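Local coordinates for insecticidal crystal protein Cry7Cal (Bacillus thuringiensis, PDB 5ZI1) that is an insecticidal delta-endotoxin active against locusts, probably binding receptors on gut cells of its insect host and inserting its helical domain into their membrane, at residues W56-M60 and T142-A147; E248-Q252 and T492-I496. All coordinates share one frame; numbering follows the deposited sequence.

From the N terminus the chain first builds the helical domain, and contact 1 closes within it: segments 56-60 and 142-147, on helices 54-67 and 141-165, meet across 81 intervening residues, mostly helix and without strand. The chain then leaves the bundle and enters the strand-rich part, where contact 2 joins the loop after strand 245-246, itself a parallel partner of strand 468-472, to the turn leading into strand 496-500, and so closes a far longer excursion, rich in strand. The two contacts follow one another along the chain, neither nested nor crossed. The centres of contact 1 and contact 2 lie about 22 Å apart, and the two do not touch. Contact 1 joins two helices of the N-terminal bundle.

Contact 1. Residues W56-M60 and T142-A147; sequences WESFM and TVYAQA
W56 and F59 of helix 54-67 meet T142, V143 and Q146 of helix 141-165 inside the helical bundle that forms the N-terminal domain of three-domain Cry toxins. The short helix segments run at 134° to each other, nearer antiparallel than parallel, with axes 9.6 Å apart at closest approach. The dense part centres on F59, whose CB is directed toward the other helix. T142 CG2 lies over one face of its ring, 3.6 Å from the F59 ring centroid and close to the ring normal, a CH-pi contact. T142 presents this methyl because CG2 extends away from its own backbone N, while OG1 stands beside that N (chi1 -67°). Q146 brings CG to 3.7 Å from F59 CE2, its amide plane turned 24° from the phenyl ring; the bend at chi2 beyond CG carries the amide on to a weak hydrogen bond from NE2 to M225 O. V143 spreads its two methyls between neighbours: CG2 meets M60 CG at 3.6 Å and also approaches F59 CB, whereas CG1 faces W56 CE3. The hydrated part, beside the F59 carbonyl, is looser. There water 1 spans the helices by weak bonds, donating to F59 O and accepting from V143 N, and no direct hydrogen bond crosses between the segments. Helix 13-26 also packs on F59 through M13 and S17, helix 73-101 reaches W56 and V143 with L83, helix 208-227 packs against T142, and all seven touching residues are buried. The indole of W56 enters from beside this cluster, with F59 CE2 above one face, offset toward its rim. W56 CZ3 reaches the backbone of the other helix, 3.8 Å from V143 O, with that oxygen in the indole plane.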
loop_
_atom_site.group_PDB
_atom_site.type_symbol
_atom_site.label_atom_id
_atom_site.label_comp_id
_atom_site.label_asym_id
_atom_site.label_seq_id
_atom_site.Cartn_x
_atom_site.Cartn_y
_atom_site.Cartn_z
ATOM N N TRP A 56 -6.612 -17.214 -10.058
ATOM C CA TRP A 56 -7.113 -16.215 -11.000
ATOM C C TRP A 56 -8.633 -16.234 -11.071
ATOM O O TRP A 56 -9.254 -15.189 -11.304
ATOM C CB TRP A 56 -6.517 -16.435 -12.384
ATOM C CG TRP A 56 -5.014 -16.469 -12.421
ATOM C CD1 TRP A 56 -4.219 -17.560 -12.234
ATOM C CD2 TRP A 56 -4.124 -15.365 -12.678
ATOM N NE1 TRP A 56 -2.894 -17.209 -12.346
ATOM C CE2 TRP A 56 -2.809 -15.869 -12.623
ATOM C CE3 TRP A 56 -4.315 -14.005 -12.958
ATOM C CZ2 TRP A 56 -1.679 -15.062 -12.861
ATOM C CZ3 TRP A 56 -3.177 -13.196 -13.188
ATOM C CH2 TRP A 56 -1.887 -13.733 -13.137
ATOM N N GLU A 57 -9.252 -17.401 -10.876
ATOM C CA GLU A 57 -10.705 -17.432 -10.732
ATOM C C GLU A 57 -11.144 -16.636 -9.509
ATOM O O GLU A 57 -12.102 -15.854 -9.579
ATOM C CB GLU A 57 -11.204 -18.873 -10.633
ATOM C CG GLU A 57 -11.026 -19.725 -11.888
ATOM C CD GLU A 57 -11.251 -21.219 -11.607
ATOM O OE1 GLU A 57 -11.372 -21.602 -10.417
ATOM O OE2 GLU A 57 -11.310 -22.012 -12.575
ATOM N N SER A 58 -10.452 -16.812 -8.381
ATOM C CA SER A 58 -10.788 -16.052 -7.182
ATOM C C SER A 58 -10.608 -14.555 -7.395
ATOM O O SER A 58 -11.407 -13.758 -6.887
ATOM C CB SER A 58 -9.934 -16.512 -6.005
ATOM O OG SER A 58 -9.976 -17.916 -5.863
ATOM N N PHE A 59 -9.538 -14.149 -8.101
ATOM C CA PHE A 59 -9.370 -12.745 -8.465
ATOM C C PHE A 59 -10.624 -12.215 -9.140
ATOM O O PHE A 59 -11.163 -11.173 -8.755
ATOM C CB PHE A 59 -8.170 -12.554 -9.408
ATOM C CG PHE A 59 -6.827 -12.614 -8.748
ATOM C CD1 PHE A 59 -6.674 -12.407 -7.378
ATOM C CD2 PHE A 59 -5.703 -12.874 -9.506
ATOM C CE1 PHE A 59 -5.415 -12.459 -6.787
ATOM C CE2 PHE A 59 -4.443 -12.936 -8.926
ATOM C CZ PHE A 59 -4.298 -12.727 -7.561
ATOM N N MET A 60 -11.091 -12.912 -10.173
ATOM C CA MET A 60 -12.283 -12.463 -10.880
ATOM C C MET A 60 -13.519 -12.493 -9.982
ATOM O O MET A 60 -14.298 -11.533 -9.968
ATOM C CB MET A 60 -12.489 -13.316 -12.131
ATOM C CG MET A 60 -11.427 -13.053 -13.188
ATOM S SD MET A 60 -11.675 -13.935 -14.737
ATOM C CE MET A 60 -10.747 -15.430 -14.440
ATOM N N THR A 142 -7.887 -7.030 -11.247
ATOM C CA THR A 142 -6.802 -7.700 -10.529
ATOM C C THR A 142 -6.063 -8.673 -11.438
ATOM O O THR A 142 -4.829 -8.767 -11.388
ATOM C CB THR A 142 -7.335 -8.425 -9.282
ATOM O OG1 THR A 142 -7.799 -7.468 -8.334
ATOM C CG2 THR A 142 -6.242 -9.209 -8.631
ATOM N N VAL A 143 -6.795 -9.391 -12.288
ATOM C CA VAL A 143 -6.138 -10.213 -13.305
ATOM C C VAL A 143 -5.199 -9.359 -14.146
ATOM O O VAL A 143 -4.061 -9.751 -14.431
ATOM C CB VAL A 143 -7.186 -10.926 -14.183
ATOM C CG1 VAL A 143 -6.513 -11.660 -15.347
ATOM C CG2 VAL A 143 -8.022 -11.897 -13.334
ATOM N N TYR A 144 -5.660 -8.175 -14.545
ATOM C CA TYR A 144 -4.847 -7.305 -15.386
ATOM C C TYR A 144 -3.594 -6.859 -14.644
ATOM O O TYR A 144 -2.470 -7.032 -15.135
ATOM C CB TYR A 144 -5.681 -6.106 -15.818
ATOM C CG TYR A 144 -4.965 -5.131 -16.706
ATOM C CD1 TYR A 144 -4.203 -4.108 -16.170
ATOM C CD2 TYR A 144 -5.076 -5.210 -18.092
ATOM C CE1 TYR A 144 -3.547 -3.200 -16.979
ATOM C CE2 TYR A 144 -4.430 -4.311 -18.908
ATOM C CZ TYR A 144 -3.668 -3.304 -18.345
ATOM O OH TYR A 144 -3.032 -2.394 -19.152
ATOM N N ALA A 145 -3.771 -6.316 -13.437
ATOM C CA ALA A 145 -2.642 -5.862 -12.634
ATOM C C ALA A 145 -1.606 -6.958 -12.442
ATOM O O ALA A 145 -0.407 -6.732 -12.653
ATOM C CB ALA A 145 -3.134 -5.345 -11.290
ATOM N N GLN A 146 -2.047 -8.164 -12.074
ATOM C CA GLN A 146 -1.083 -9.212 -11.740
ATOM C C GLN A 146 -0.341 -9.709 -12.978
ATOM O O GLN A 146 0.862 -10.000 -12.913
ATOM C CB GLN A 146 -1.783 -10.372 -11.027
ATOM C CG GLN A 146 -2.394 -9.982 -9.710
ATOM C CD GLN A 146 -1.375 -9.852 -8.581
ATOM O OE1 GLN A 146 -0.286 -10.416 -8.639
ATOM N NE2 GLN A 146 -1.745 -9.115 -7.534
ATOM N N ALA A 147 -1.042 -9.833 -14.107
ATOM C CA ALA A 147 -0.380 -10.223 -15.346
ATOM C C ALA A 147 0.504 -9.096 -15.852
ATOM O O ALA A 147 1.626 -9.332 -16.319
ATOM C CB ALA A 147 -1.418 -10.602 -16.399
HETATM O O HOH W 1 -10.007 -9.247 -11.374
#

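Contact 2. Residues E248-Q252 and T492-I496; sequences ELTRQ and TGGPI
The backbones of L249-R251 and G493-G494 meet without regular secondary structure, CA atoms coming to 4.1 Å between R251 and G494, and R251 N gives G493 O a weak, bent hydrogen bond (3.1 Å, 129°). G493 O sits among several groups: T250 N is 3.0 Å from it, and the CB and CD of R251 fold past it, R251 CD at 3.6 Å. Having no side chain, G494 lets T250 OG1 approach its CA to 3.2 Å; with chi1 at 60° that hydroxyl lies between the threonine's N and carbonyl carbon, and P495 CD is its next neighbour at 3.5 Å. G493, at positive phi, brings its CA near L249 CD2. The arginine then turns away at chi2 (-66°), and its NH2 makes a salt bridge with D228 and a hydrogen bond with H430 NE2. The contact lies near the meeting place of the toxin's three parts: D228 comes from the N-terminal part, P472 at the end of strand 468-472 packs on T250, H454 at the end of strand 448-454 touches L249 and R251, and I496 begins strand 496-500, which pairs with strands 484-487 and 589-599.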
loop_
_atom_site.group_PDB
_atom_site.type_symbol
_atom_site.label_atom_id
_atom_site.label_comp_id
_atom_site.label_asym_id
_atom_site.label_seq_id
_atom_site.Cartn_x
_atom_site.Cartn_y
_atom_site.Cartn_z
ATOM N N GLU A 248 8.964 0.964 0.588
ATOM C CA GLU A 248 7.940 0.953 1.625
ATOM C C GLU A 248 6.610 1.409 1.042
ATOM O O GLU A 248 6.576 2.316 0.208
ATOM C CB GLU A 248 8.309 1.869 2.801
ATOM C CG GLU A 248 9.768 1.823 3.228
ATOM C CD GLU A 248 10.000 2.572 4.551
ATOM O OE1 GLU A 248 9.493 3.720 4.683
ATOM O OE2 GLU A 248 10.664 2.003 5.460
ATOM N N LEU A 249 5.522 0.783 1.507
ATOM C CA LEU A 249 4.150 1.187 1.207
ATOM C C LEU A 249 3.602 1.956 2.404
ATOM O O LEU A 249 3.276 1.356 3.431
ATOM C CB LEU A 249 3.273 -0.035 0.945
ATOM C CG LEU A 249 3.715 -1.033 -0.105
ATOM C CD1 LEU A 249 2.928 -2.333 0.048
ATOM C CD2 LEU A 249 3.537 -0.429 -1.510
ATOM N N THR A 250 3.454 3.264 2.271
ATOM C CA THR A 250 3.045 4.100 3.390
ATOM C C THR A 250 1.543 4.318 3.473
ATOM O O THR A 250 1.097 5.084 4.330
ATOM C CB THR A 250 3.727 5.460 3.286
ATOM O OG1 THR A 250 3.334 6.076 2.058
ATOM C CG2 THR A 250 5.239 5.307 3.320
ATOM N N ARG A 251 0.763 3.722 2.582
ATOM C CA ARG A 251 -0.666 3.995 2.551
ATOM C C ARG A 251 -1.366 3.337 3.740
ATOM O O ARG A 251 -0.982 2.254 4.188
ATOM C CB ARG A 251 -1.275 3.509 1.234
ATOM C CG ARG A 251 -1.627 2.030 1.146
ATOM C CD ARG A 251 -0.409 1.145 1.206
ATOM N NE ARG A 251 -0.701 -0.290 1.110
ATOM C CZ ARG A 251 -1.141 -1.058 2.110
ATOM N NH1 ARG A 251 -1.389 -0.544 3.313
ATOM N NH2 ARG A 251 -1.347 -2.349 1.892
ATOM N N GLN A 252 -2.397 4.000 4.250
ATOM C CA GLN A 252 -3.190 3.503 5.368
ATOM C C GLN A 252 -4.538 3.009 4.859
ATOM O O GLN A 252 -5.236 3.734 4.145
ATOM C CB GLN A 252 -3.386 4.614 6.406
ATOM C CG GLN A 252 -4.254 4.255 7.635
ATOM C CD GLN A 252 -4.311 5.415 8.627
ATOM O OE1 GLN A 252 -3.693 5.367 9.690
ATOM N NE2 GLN A 252 -5.026 6.474 8.263
ATOM N N THR A 492 1.869 5.429 -6.167
ATOM C CA THR A 492 3.182 5.462 -5.527
ATOM C C THR A 492 3.207 4.713 -4.199
ATOM O O THR A 492 4.209 4.774 -3.474
ATOM C CB THR A 492 3.624 6.909 -5.334
ATOM O OG1 THR A 492 2.587 7.623 -4.648
ATOM C CG2 THR A 492 3.878 7.586 -6.719
ATOM N N GLY A 493 2.134 3.993 -3.872
ATOM C CA GLY A 493 2.096 3.229 -2.650
ATOM C C GLY A 493 1.808 4.032 -1.411
ATOM O O GLY A 493 1.897 3.487 -0.304
ATOM N N GLY A 494 1.483 5.312 -1.549
ATOM C CA GLY A 494 1.273 6.147 -0.391
ATOM C C GLY A 494 1.198 7.588 -0.822
ATOM O O GLY A 494 1.281 7.885 -2.012
ATOM N N PRO A 495 1.020 8.512 0.116
ATOM C CA PRO A 495 0.875 9.922 -0.264
ATOM C C PRO A 495 2.216 10.537 -0.639
ATOM O O PRO A 495 3.280 9.939 -0.464
ATOM C CB PRO A 495 0.275 10.573 0.984
ATOM C CG PRO A 495 0.556 9.628 2.089
ATOM C CD PRO A 495 0.638 8.266 1.516
ATOM N N ILE A 496 2.144 11.754 -1.188
ATOM C CA ILE A 496 3.295 12.459 -1.735
ATOM C C ILE A 496 3.230 13.908 -1.270
ATOM O O ILE A 496 2.213 14.371 -0.760
ATOM C CB ILE A 496 3.350 12.384 -3.280
ATOM C CG1 ILE A 496 2.135 13.077 -3.900
ATOM C CG2 ILE A 496 3.464 10.938 -3.751
ATOM C CD1 ILE A 496 2.136 13.059 -5.402
#